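Laccase (Botrytis aclada, PDB 3SQR) oxidises phenolic compounds with molecular oxygen, reducing it to water at a cluster of copper ions, and probably takes part in lignin degradation and detoxification. Local coordinates at residues I465-H470 with I512-D517; H470-V475 with D500-P505; L380-G385 with P496-V501. All coordinates share one frame; numbering follows the deposited sequence.

Contact 1 of 3, residues I465-H470 with I512-D517; sequences IHLHGH and IAFKLD. With CU (copper (II) ion), chain E.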
loop_
_atom_site.group_PDB
_atom_site.type_symbol
_atom_site.label_atom_id
_atom_site.label_comp_id
_atom_site.label_asym_id
_atom_site.label_seq_id
_atom_site.Cartn_x
_atom_site.Cartn_y
_atom_site.Cartn_z
ATOM N N ILE A 465 -5.314 -7.578 0.565
ATOM C CA ILE A 465 -6.343 -6.907 1.372
ATOM C C ILE A 465 -5.591 -6.000 2.337
ATOM O O ILE A 465 -4.668 -6.451 3.057
ATOM C CB ILE A 465 -7.138 -7.950 2.207
ATOM C CG1 ILE A 465 -7.844 -8.921 1.261
ATOM C CG2 ILE A 465 -8.084 -7.242 3.204
ATOM C CD1 ILE A 465 -8.854 -8.243 0.344
ATOM N N HIS A 466 -5.973 -4.732 2.321
ATOM C CA HIS A 466 -5.386 -3.717 3.160
ATOM C C HIS A 466 -6.420 -3.302 4.199
ATOM O O HIS A 466 -7.565 -2.983 3.841
ATOM C CB HIS A 466 -5.051 -2.501 2.298
ATOM C CG HIS A 466 -4.571 -1.329 3.096
ATOM N ND1 HIS A 466 -4.803 -0.011 2.730
ATOM C CD2 HIS A 466 -3.790 -1.292 4.190
ATOM C CE1 HIS A 466 -4.256 0.770 3.638
ATOM N NE2 HIS A 466 -3.634 0.015 4.525
ATOM N N LEU A 467 -6.005 -3.283 5.455
ATOM C CA LEU A 467 -6.821 -2.765 6.557
ATOM C C LEU A 467 -6.246 -1.448 7.046
ATOM O O LEU A 467 -5.094 -1.364 7.354
ATOM C CB LEU A 467 -6.790 -3.739 7.746
ATOM C CG LEU A 467 -7.509 -3.249 9.043
ATOM C CD1 LEU A 467 -8.974 -2.951 8.827
ATOM C CD2 LEU A 467 -7.449 -4.290 10.171
ATOM N N HIS A 468 -7.074 -0.412 7.153
ATOM C CA HIS A 468 -6.661 0.876 7.652
ATOM C C HIS A 468 -6.746 0.883 9.198
ATOM O O HIS A 468 -7.523 0.126 9.795
ATOM C CB HIS A 468 -7.593 1.948 7.063
ATOM C CG HIS A 468 -7.369 2.228 5.632
ATOM N ND1 HIS A 468 -7.140 3.504 5.156
ATOM C CD2 HIS A 468 -7.334 1.415 4.555
ATOM C CE1 HIS A 468 -6.928 3.442 3.856
ATOM N NE2 HIS A 468 -7.065 2.201 3.468
ATOM N N GLY A 469 -6.033 1.779 9.798
ATOM C CA GLY A 469 -6.080 2.018 11.271
ATOM C C GLY A 469 -5.518 0.951 12.186
ATOM O O GLY A 469 -5.480 1.114 13.386
ATOM N N HIS A 470 -4.996 -0.131 11.629
ATOM C CA HIS A 470 -4.514 -1.272 12.375
ATOM C C HIS A 470 -3.483 -2.043 11.620
ATOM O O HIS A 470 -3.637 -2.256 10.409
ATOM C CB HIS A 470 -5.592 -2.322 12.665
ATOM C CG HIS A 470 -6.754 -1.783 13.408
ATOM N ND1 HIS A 470 -6.846 -1.885 14.766
ATOM C CD2 HIS A 470 -7.855 -1.092 13.002
ATOM C CE1 HIS A 470 -7.962 -1.319 15.175
ATOM N NE2 HIS A 470 -8.593 -0.824 14.133
ATOM N N ILE A 512 -7.950 -12.426 9.671
ATOM C CA ILE A 512 -7.093 -11.396 10.243
ATOM C C ILE A 512 -7.689 -10.912 11.539
ATOM O O ILE A 512 -8.865 -10.610 11.608
ATOM C CB ILE A 512 -6.874 -10.204 9.252
ATOM C CG1 ILE A 512 -8.164 -9.584 8.794
ATOM C CG2 ILE A 512 -5.974 -10.621 8.073
ATOM C CD1 ILE A 512 -7.959 -8.216 8.124
ATOM N N ALA A 513 -6.866 -10.837 12.550
ATOM C CA ALA A 513 -7.260 -10.357 13.864
ATOM C C ALA A 513 -6.691 -8.971 14.117
ATOM O O ALA A 513 -5.566 -8.657 13.721
ATOM C CB ALA A 513 -6.725 -11.332 14.938
ATOM N N PHE A 514 -7.461 -8.139 14.802
ATOM C CA PHE A 514 -6.914 -6.897 15.341
ATOM C C PHE A 514 -7.687 -6.514 16.591
ATOM O O PHE A 514 -8.742 -7.073 16.852
ATOM C CB PHE A 514 -6.964 -5.793 14.286
ATOM C CG PHE A 514 -8.329 -5.543 13.721
ATOM C CD1 PHE A 514 -8.789 -6.246 12.612
ATOM C CD2 PHE A 514 -9.167 -4.544 14.257
ATOM C CE1 PHE A 514 -9.993 -6.049 12.115
ATOM C CE2 PHE A 514 -10.382 -4.301 13.688
ATOM C CZ PHE A 514 -10.790 -5.035 12.605
ATOM N N LYS A 515 -7.042 -5.716 17.432
ATOM C CA LYS A 515 -7.581 -5.309 18.716
ATOM C C LYS A 515 -8.400 -4.060 18.576
ATOM O O LYS A 515 -8.082 -3.143 17.770
ATOM C CB LYS A 515 -6.429 -5.079 19.672
ATOM C CG LYS A 515 -6.899 -5.011 21.115
ATOM C CD LYS A 515 -5.782 -5.029 22.041
ATOM C CE LYS A 515 -6.336 -4.958 23.466
ATOM N NZ LYS A 515 -5.206 -4.771 24.392
ATOM N N LEU A 516 -9.467 -3.981 19.375
ATOM C CA LEU A 516 -10.275 -2.797 19.422
ATOM C C LEU A 516 -9.523 -1.724 20.176
ATOM O O LEU A 516 -9.687 -1.553 21.381
ATOM C CB LEU A 516 -11.650 -3.149 20.066
ATOM C CG LEU A 516 -12.656 -3.767 19.088
ATOM C CD1 LEU A 516 -12.042 -4.758 18.206
ATOM C CD2 LEU A 516 -13.874 -4.375 19.845
ATOM N N ASP A 517 -8.650 -1.001 19.455
ATOM C CA ASP A 517 -7.703 -0.109 20.096
ATOM C C ASP A 517 -7.608 1.260 19.402
ATOM O O ASP A 517 -6.762 2.093 19.742
ATOM C CB ASP A 517 -6.319 -0.784 20.174
ATOM C CG ASP A 517 -5.713 -1.040 18.802
ATOM O OD1 ASP A 517 -6.308 -0.544 17.830
ATOM O OD2 ASP A 517 -4.702 -1.758 18.735
HETATM CU CU CU E . -6.666 1.695 1.577
HETATM O O HOH W 1 -4.896 1.965 0.502
HETATM O O HOH W 2 -4.577 0.084 15.866
HETATM O O HOH W 3 -5.029 -3.434 16.535
#

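Contact 2 of 3, residues H470-V475 with D500-P505; sequences HDFFIV and DVAALP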
loop_
_atom_site.group_PDB
_atom_site.type_symbol
_atom_site.label_atom_id
_atom_site.label_comp_id
_atom_site.label_asym_id
_atom_site.label_seq_id
_atom_site.Cartn_x
_atom_site.Cartn_y
_atom_site.Cartn_z
ATOM N N HIS A 470 -4.996 -0.131 11.629
ATOM C CA HIS A 470 -4.514 -1.272 12.375
ATOM C C HIS A 470 -3.483 -2.043 11.620
ATOM O O HIS A 470 -3.637 -2.256 10.409
ATOM C CB HIS A 470 -5.592 -2.322 12.665
ATOM C CG HIS A 470 -6.754 -1.783 13.408
ATOM N ND1 HIS A 470 -6.846 -1.885 14.766
ATOM C CD2 HIS A 470 -7.855 -1.092 13.002
ATOM C CE1 HIS A 470 -7.962 -1.319 15.175
ATOM N NE2 HIS A 470 -8.593 -0.824 14.133
ATOM N N ASP A 471 -2.528 -2.562 12.368
ATOM C CA ASP A 471 -1.854 -3.773 11.914
ATOM C C ASP A 471 -2.708 -4.957 12.301
ATOM O O ASP A 471 -3.259 -4.972 13.402
ATOM C CB ASP A 471 -0.528 -4.002 12.568
ATOM C CG ASP A 471 0.553 -3.045 12.096
ATOM O OD1 ASP A 471 0.427 -2.411 11.056
ATOM O OD2 ASP A 471 1.545 -2.997 12.776
ATOM N N PHE A 472 -2.855 -5.914 11.399
ATOM C CA PHE A 472 -3.604 -7.129 11.727
ATOM C C PHE A 472 -2.693 -8.307 11.909
ATOM O O PHE A 472 -1.530 -8.265 11.495
ATOM C CB PHE A 472 -4.697 -7.406 10.728
ATOM C CG PHE A 472 -4.226 -7.516 9.313
ATOM C CD1 PHE A 472 -3.345 -8.510 8.919
ATOM C CD2 PHE A 472 -4.660 -6.614 8.382
ATOM C CE1 PHE A 472 -2.934 -8.565 7.600
ATOM C CE2 PHE A 472 -4.273 -6.693 7.050
ATOM C CZ PHE A 472 -3.415 -7.636 6.676
ATOM N N PHE A 473 -3.257 -9.360 12.496
ATOM C CA PHE A 473 -2.534 -10.603 12.724
ATOM C C PHE A 473 -3.111 -11.610 11.768
ATOM O O PHE A 473 -4.345 -11.767 11.689
ATOM C CB PHE A 473 -2.835 -11.043 14.156
ATOM C CG PHE A 473 -2.248 -10.165 15.213
ATOM C CD1 PHE A 473 -2.691 -8.893 15.470
ATOM C CD2 PHE A 473 -1.212 -10.649 16.003
ATOM C CE1 PHE A 473 -2.119 -8.129 16.519
ATOM C CE2 PHE A 473 -0.688 -9.896 17.018
ATOM C CZ PHE A 473 -1.103 -8.671 17.255
ATOM N N ILE A 474 -2.255 -12.241 10.977
ATOM C CA ILE A 474 -2.721 -13.230 10.020
ATOM C C ILE A 474 -2.891 -14.561 10.765
ATOM O O ILE A 474 -1.939 -15.325 10.892
ATOM C CB ILE A 474 -1.767 -13.373 8.895
ATOM C CG1 ILE A 474 -1.481 -12.009 8.231
ATOM C CG2 ILE A 474 -2.308 -14.407 7.899
ATOM C CD1 ILE A 474 -0.606 -12.149 6.921
ATOM N N VAL A 475 -4.071 -14.764 11.311
ATOM C CA VAL A 475 -4.333 -15.999 12.069
ATOM C C VAL A 475 -4.535 -17.224 11.137
ATOM O O VAL A 475 -4.288 -18.374 11.512
ATOM C CB VAL A 475 -5.391 -15.822 13.116
ATOM C CG1 VAL A 475 -4.921 -14.605 14.078
ATOM C CG2 VAL A 475 -6.801 -15.643 12.594
ATOM N N ASP A 500 -0.034 -4.936 7.469
ATOM C CA ASP A 500 -1.289 -4.235 7.077
ATOM C C ASP A 500 -1.870 -4.518 5.703
ATOM O O ASP A 500 -3.001 -4.135 5.410
ATOM C CB ASP A 500 -1.108 -2.698 7.279
ATOM C CG ASP A 500 -0.005 -2.107 6.431
ATOM O OD1 ASP A 500 -0.168 -2.149 5.197
ATOM O OD2 ASP A 500 1.014 -1.623 7.027
ATOM N N VAL A 501 -1.143 -5.300 4.894
ATOM C CA VAL A 501 -1.685 -5.795 3.610
ATOM C C VAL A 501 -1.393 -7.289 3.525
ATOM O O VAL A 501 -0.262 -7.735 3.730
ATOM C CB VAL A 501 -1.101 -5.098 2.365
ATOM C CG1 VAL A 501 -1.631 -5.739 1.121
ATOM C CG2 VAL A 501 -1.408 -3.634 2.340
ATOM N N ALA A 502 -2.405 -8.100 3.282
ATOM C CA ALA A 502 -2.210 -9.545 3.142
ATOM C C ALA A 502 -3.202 -10.114 2.149
ATOM O O ALA A 502 -4.337 -9.643 2.008
ATOM C CB ALA A 502 -2.374 -10.231 4.524
ATOM N N ALA A 503 -2.764 -11.126 1.451
ATOM C CA ALA A 503 -3.537 -11.741 0.402
ATOM C C ALA A 503 -4.704 -12.531 0.918
ATOM O O ALA A 503 -4.541 -13.362 1.821
ATOM C CB ALA A 503 -2.634 -12.670 -0.440
ATOM N N LEU A 504 -5.866 -12.259 0.356
ATOM C CA LEU A 504 -6.980 -13.210 0.388
ATOM C C LEU A 504 -6.657 -14.261 -0.679
ATOM O O LEU A 504 -6.685 -13.976 -1.873
ATOM C CB LEU A 504 -8.286 -12.542 0.051
ATOM C CG LEU A 504 -9.472 -13.418 -0.321
ATOM C CD1 LEU A 504 -9.779 -14.415 0.784
ATOM C CD2 LEU A 504 -10.663 -12.484 -0.640
ATOM N N PRO A 505 -6.368 -15.484 -0.245
ATOM C CA PRO A 505 -6.008 -16.490 -1.273
ATOM C C PRO A 505 -7.124 -16.780 -2.212
ATOM O O PRO A 505 -8.217 -16.934 -1.797
ATOM C CB PRO A 505 -5.696 -17.736 -0.442
ATOM C CG PRO A 505 -5.221 -17.160 0.877
ATOM C CD PRO A 505 -6.208 -16.037 1.102
HETATM O O HOH W 4 2.382 -2.701 9.018
#

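Contact 3 of 3, residues L380-G385 with P496-V501; sequences LALDVG and PPRRDV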
loop_
_atom_site.group_PDB
_atom_site.type_symbol
_atom_site.label_atom_id
_atom_site.label_comp_id
_atom_site.label_asym_id
_atom_site.label_seq_id
_atom_site.Cartn_x
_atom_site.Cartn_y
_atom_site.Cartn_z
ATOM N N LEU A 380 8.914 -8.291 17.632
ATOM C CA LEU A 380 8.074 -8.040 18.779
ATOM C C LEU A 380 6.876 -8.985 18.792
ATOM O O LEU A 380 5.871 -8.825 18.025
ATOM C CB LEU A 380 7.621 -6.577 18.829
ATOM C CG LEU A 380 6.762 -6.220 20.041
ATOM C CD1 LEU A 380 7.579 -5.735 21.201
ATOM C CD2 LEU A 380 5.744 -5.124 19.620
ATOM N N ALA A 381 6.967 -10.017 19.622
ATOM C CA ALA A 381 5.981 -11.074 19.634
ATOM C C ALA A 381 4.716 -10.642 20.349
ATOM O O ALA A 381 4.757 -10.127 21.481
ATOM C CB ALA A 381 6.560 -12.369 20.359
ATOM N N LEU A 382 3.582 -10.815 19.685
ATOM C CA LEU A 382 2.287 -10.476 20.284
ATOM C C LEU A 382 1.308 -11.550 19.952
ATOM O O LEU A 382 1.351 -12.173 18.846
ATOM C CB LEU A 382 1.789 -9.113 19.740
ATOM C CG LEU A 382 2.678 -7.876 19.998
ATOM C CD1 LEU A 382 2.076 -6.714 19.199
ATOM C CD2 LEU A 382 2.780 -7.547 21.466
ATOM N N ASP A 383 0.371 -11.736 20.869
ATOM C CA ASP A 383 -0.678 -12.716 20.716
ATOM C C ASP A 383 -2.049 -12.135 20.638
ATOM O O ASP A 383 -2.337 -11.082 21.208
ATOM C CB ASP A 383 -0.664 -13.708 21.894
ATOM C CG ASP A 383 0.633 -14.487 21.979
ATOM O OD1 ASP A 383 1.418 -14.574 21.007
ATOM O OD2 ASP A 383 0.880 -15.050 23.057
ATOM N N VAL A 384 -2.916 -12.855 19.940
ATOM C CA VAL A 384 -4.269 -12.444 19.709
ATOM C C VAL A 384 -5.014 -13.004 20.914
ATOM O O VAL A 384 -4.894 -14.180 21.204
ATOM C CB VAL A 384 -4.842 -13.045 18.410
ATOM C CG1 VAL A 384 -6.370 -12.743 18.244
ATOM C CG2 VAL A 384 -4.039 -12.516 17.184
ATOM N N GLY A 385 -5.740 -12.138 21.592
ATOM C CA GLY A 385 -6.477 -12.511 22.778
ATOM C C GLY A 385 -7.869 -12.968 22.431
ATOM O O GLY A 385 -8.176 -13.345 21.280
ATOM N N PRO A 496 1.376 -14.660 15.220
ATOM C CA PRO A 496 1.291 -14.916 13.793
ATOM C C PRO A 496 1.850 -13.715 13.005
ATOM O O PRO A 496 2.220 -12.717 13.592
ATOM C CB PRO A 496 -0.181 -15.056 13.563
ATOM C CG PRO A 496 -0.765 -14.146 14.575
ATOM C CD PRO A 496 0.075 -14.272 15.763
ATOM N N PRO A 497 2.006 -13.858 11.687
ATOM C CA PRO A 497 2.426 -12.652 10.958
ATOM C C PRO A 497 1.543 -11.452 11.265
ATOM O O PRO A 497 0.360 -11.567 11.557
ATOM C CB PRO A 497 2.309 -13.047 9.487
ATOM C CG PRO A 497 2.238 -14.583 9.513
ATOM C CD PRO A 497 1.636 -14.948 10.803
ATOM N N ARG A 498 2.142 -10.279 11.180
ATOM C CA ARG A 498 1.453 -9.061 11.568
ATOM C C ARG A 498 1.924 -7.989 10.622
ATOM O O ARG A 498 3.130 -7.789 10.455
ATOM C CB ARG A 498 1.798 -8.709 13.024
ATOM C CG ARG A 498 1.063 -7.525 13.633
ATOM C CD ARG A 498 1.353 -7.416 15.119
ATOM N NE ARG A 498 2.659 -6.883 15.444
ATOM C CZ ARG A 498 3.628 -7.526 16.106
ATOM N NH1 ARG A 498 3.461 -8.762 16.468
ATOM N NH2 ARG A 498 4.757 -6.932 16.400
ATOM N N ARG A 499 0.947 -7.335 9.980
ATOM C CA ARG A 499 1.239 -6.421 8.937
ATOM C C ARG A 499 -0.037 -5.680 8.568
ATOM O O ARG A 499 -1.034 -5.719 9.305
ATOM C CB ARG A 499 1.845 -7.171 7.737
ATOM C CG ARG A 499 0.849 -8.057 6.954
ATOM C CD ARG A 499 1.505 -8.878 5.825
ATOM N NE ARG A 499 2.391 -8.042 4.999
ATOM C CZ ARG A 499 3.375 -8.508 4.232
ATOM N NH1 ARG A 499 3.669 -9.792 4.205
ATOM N NH2 ARG A 499 4.148 -7.650 3.578
ATOM N N ASP A 500 -0.034 -4.936 7.469
ATOM C CA ASP A 500 -1.289 -4.235 7.077
ATOM C C ASP A 500 -1.870 -4.518 5.703
ATOM O O ASP A 500 -3.001 -4.135 5.410
ATOM C CB ASP A 500 -1.108 -2.698 7.279
ATOM C CG ASP A 500 -0.005 -2.107 6.431
ATOM O OD1 ASP A 500 -0.168 -2.149 5.197
ATOM O OD2 ASP A 500 1.014 -1.623 7.027
ATOM N N VAL A 501 -1.143 -5.300 4.894
ATOM C CA VAL A 501 -1.685 -5.795 3.610
ATOM C C VAL A 501 -1.393 -7.289 3.525
ATOM O O VAL A 501 -0.262 -7.735 3.730
ATOM C CB VAL A 501 -1.101 -5.098 2.365
ATOM C CG1 VAL A 501 -1.631 -5.739 1.121
ATOM C CG2 VAL A 501 -1.408 -3.634 2.340
#

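Contact 1 of 3, residues I465-H470 with I512-D517
His-470 and Asp-517 lie with ring and carboxylate planes nearly parallel (5°), offset from one another, yet no hydrogen bond joins them directly: one water links the two side chains, and a second ties Asp-517 to the backbone of Gly-469. OD1 of Asp-517 lies 3.2 Å from CE1 of His-470, while its angle to ND1 is too poor for a bond. The first water bonds to His-470 ND1 at 3.0 Å, in the plane of the ring, accepts from Lys-515 N and donates to Asp-517 OD2. The second donates to both Gly-469 O and Asp-517 OD1. Phe-514, with CG between the backbone N and the carbonyl carbon (chi1 56°), sets CD2 over the centre of one face of the His-470 ring; the two planes meet at 45°, with centroids 4.5 Å apart. The phenyl in turn receives Leu-467, whose CD2 makes a CH-pi contact over a face, 3.4 Å from CD1 of Phe-514. The same methyl also reaches CD1 of Ile-512, at 4.5 Å. Segment 465-470 is the later part of the HPxHLHGH motif of multicopper oxidases. Within it, His-468 NE2 binds copper at 2.0 Å together with His-170 and His-525, and His-466 ND1 bonds to the water coordinated on that ion. His-470 NE2 bonds to Glu-542, and Asp-517 OD2 pairs with Arg-129. Protein and water atoms thus form a hydrogen-bond network that would fix the imidazole's rotation while hydrocarbon packs against its face.

Contact 2 of 3, residues H470-V475 with D500-P505
Between the two facing sheets of the third cupredoxin domain, Phe-472 and Ile-474 of one layer meet Ala-502 of the other. The axes of strands 472-474 and 501-504 pass 8.9 Å apart at an angle of 41°, and no direct hydrogen bond spans the interface. Ala-502 offers its methyl to two tips at once: CB is 3.5 Å from Phe-472 CZ, near the plane of the ring at its edge, and 3.5 Å from Ile-474 CD1. With CG between the backbone N and the carbonyl carbon (chi1 56°), Phe-472 turns its ring toward 500-502, bringing CE2 to 3.3 Å from Asp-500 O. One face of the same ring takes the backbone of Asp-500, with CA making an off-centre CH-pi contact. At the start of both segments two carboxylates come close, Asp-471 OD1 and Asp-500 OD2 being 4.1 Å apart. One water donates to both oxygens, and a salt bridge from Arg-310 to Asp-500 OD2 may ease the repulsion. Asp-500 OD1 bonds to the copper ligand His-126, and Asp-471 OD2 is hydrogen-bonded to Tyr-59. Phe-472 also packs on Ile-512 of strand 509-515, in its own sheet, and on Leu-467 of strand 463-467, in the facing one.

Contact 3 of 3, residues L380-G385 with P496-V501
The irregular backbone of 380-385 runs past the end of strand 498-499 and presents the carbonyl of Leu-380 to the side chain of Arg-498. Both terminal nitrogens of the guanidinium take this one oxygen, NH2 of Arg-498 to Leu-380 O at 2.7 Å and NH1 to the same atom at 2.9 Å. NH1 lies almost in line with the C=O bond, whereas NH2 uses a lone pair in the carbonyl plane. Neither hydrogen bond is straight, at 139° for NH1 and 147° for NH2, as expected when two diverging donors converge on a single acceptor. The oxygen stays close to the guanidinium plane, and Leu-382 lies over one face of that plane, its CD1 centred above it and 3.6 Å from CZ of Arg-498. Segment 380-385 belongs to the long connection from strand 344-348 of the second cupredoxin domain to strand 387-398 of the third. The paired bonds of Arg-498 fasten this linker to the edge strand of a sheet. Toward the end of 380-385, Val-384 CG2 touches Pro-496 CG at 4.5 Å, and Pro-496 CD meets Leu-382 O at 3.9 Å. Asn-495 bonds to Leu-382 N through its side chain. Arg-498 NE, turned by a bend of its chain at chi3 (76°), bonds to the hydroxyl of Tyr-59.

In the fold
The three contacts form one continuous block, their centres 8 to 10 Å apart. Contacts 1 and 2 share His-470 and both pack one sheet on the other; each sheet is joined within itself by probable bonds, Ile-465 N to Ala-502 O (2.7 Å) in one and Phe-473 N to Ala-513 O (2.7 Å) in the other. Contact 3 joins on through strand 498-499, where Phe-472 N probably bonds to Arg-499 O (2.8 Å). The chain then passes from this edge strand into Asp-500, common to contacts 2 and 3, whose carbonyl oxygen probably accepts from Leu-467 N. Copper lies at the contact 1 end; Val-501 is about 6 Å from a copper ion by side chain, while the meeting of 380-385 with Arg-498 stands away from the metal sites.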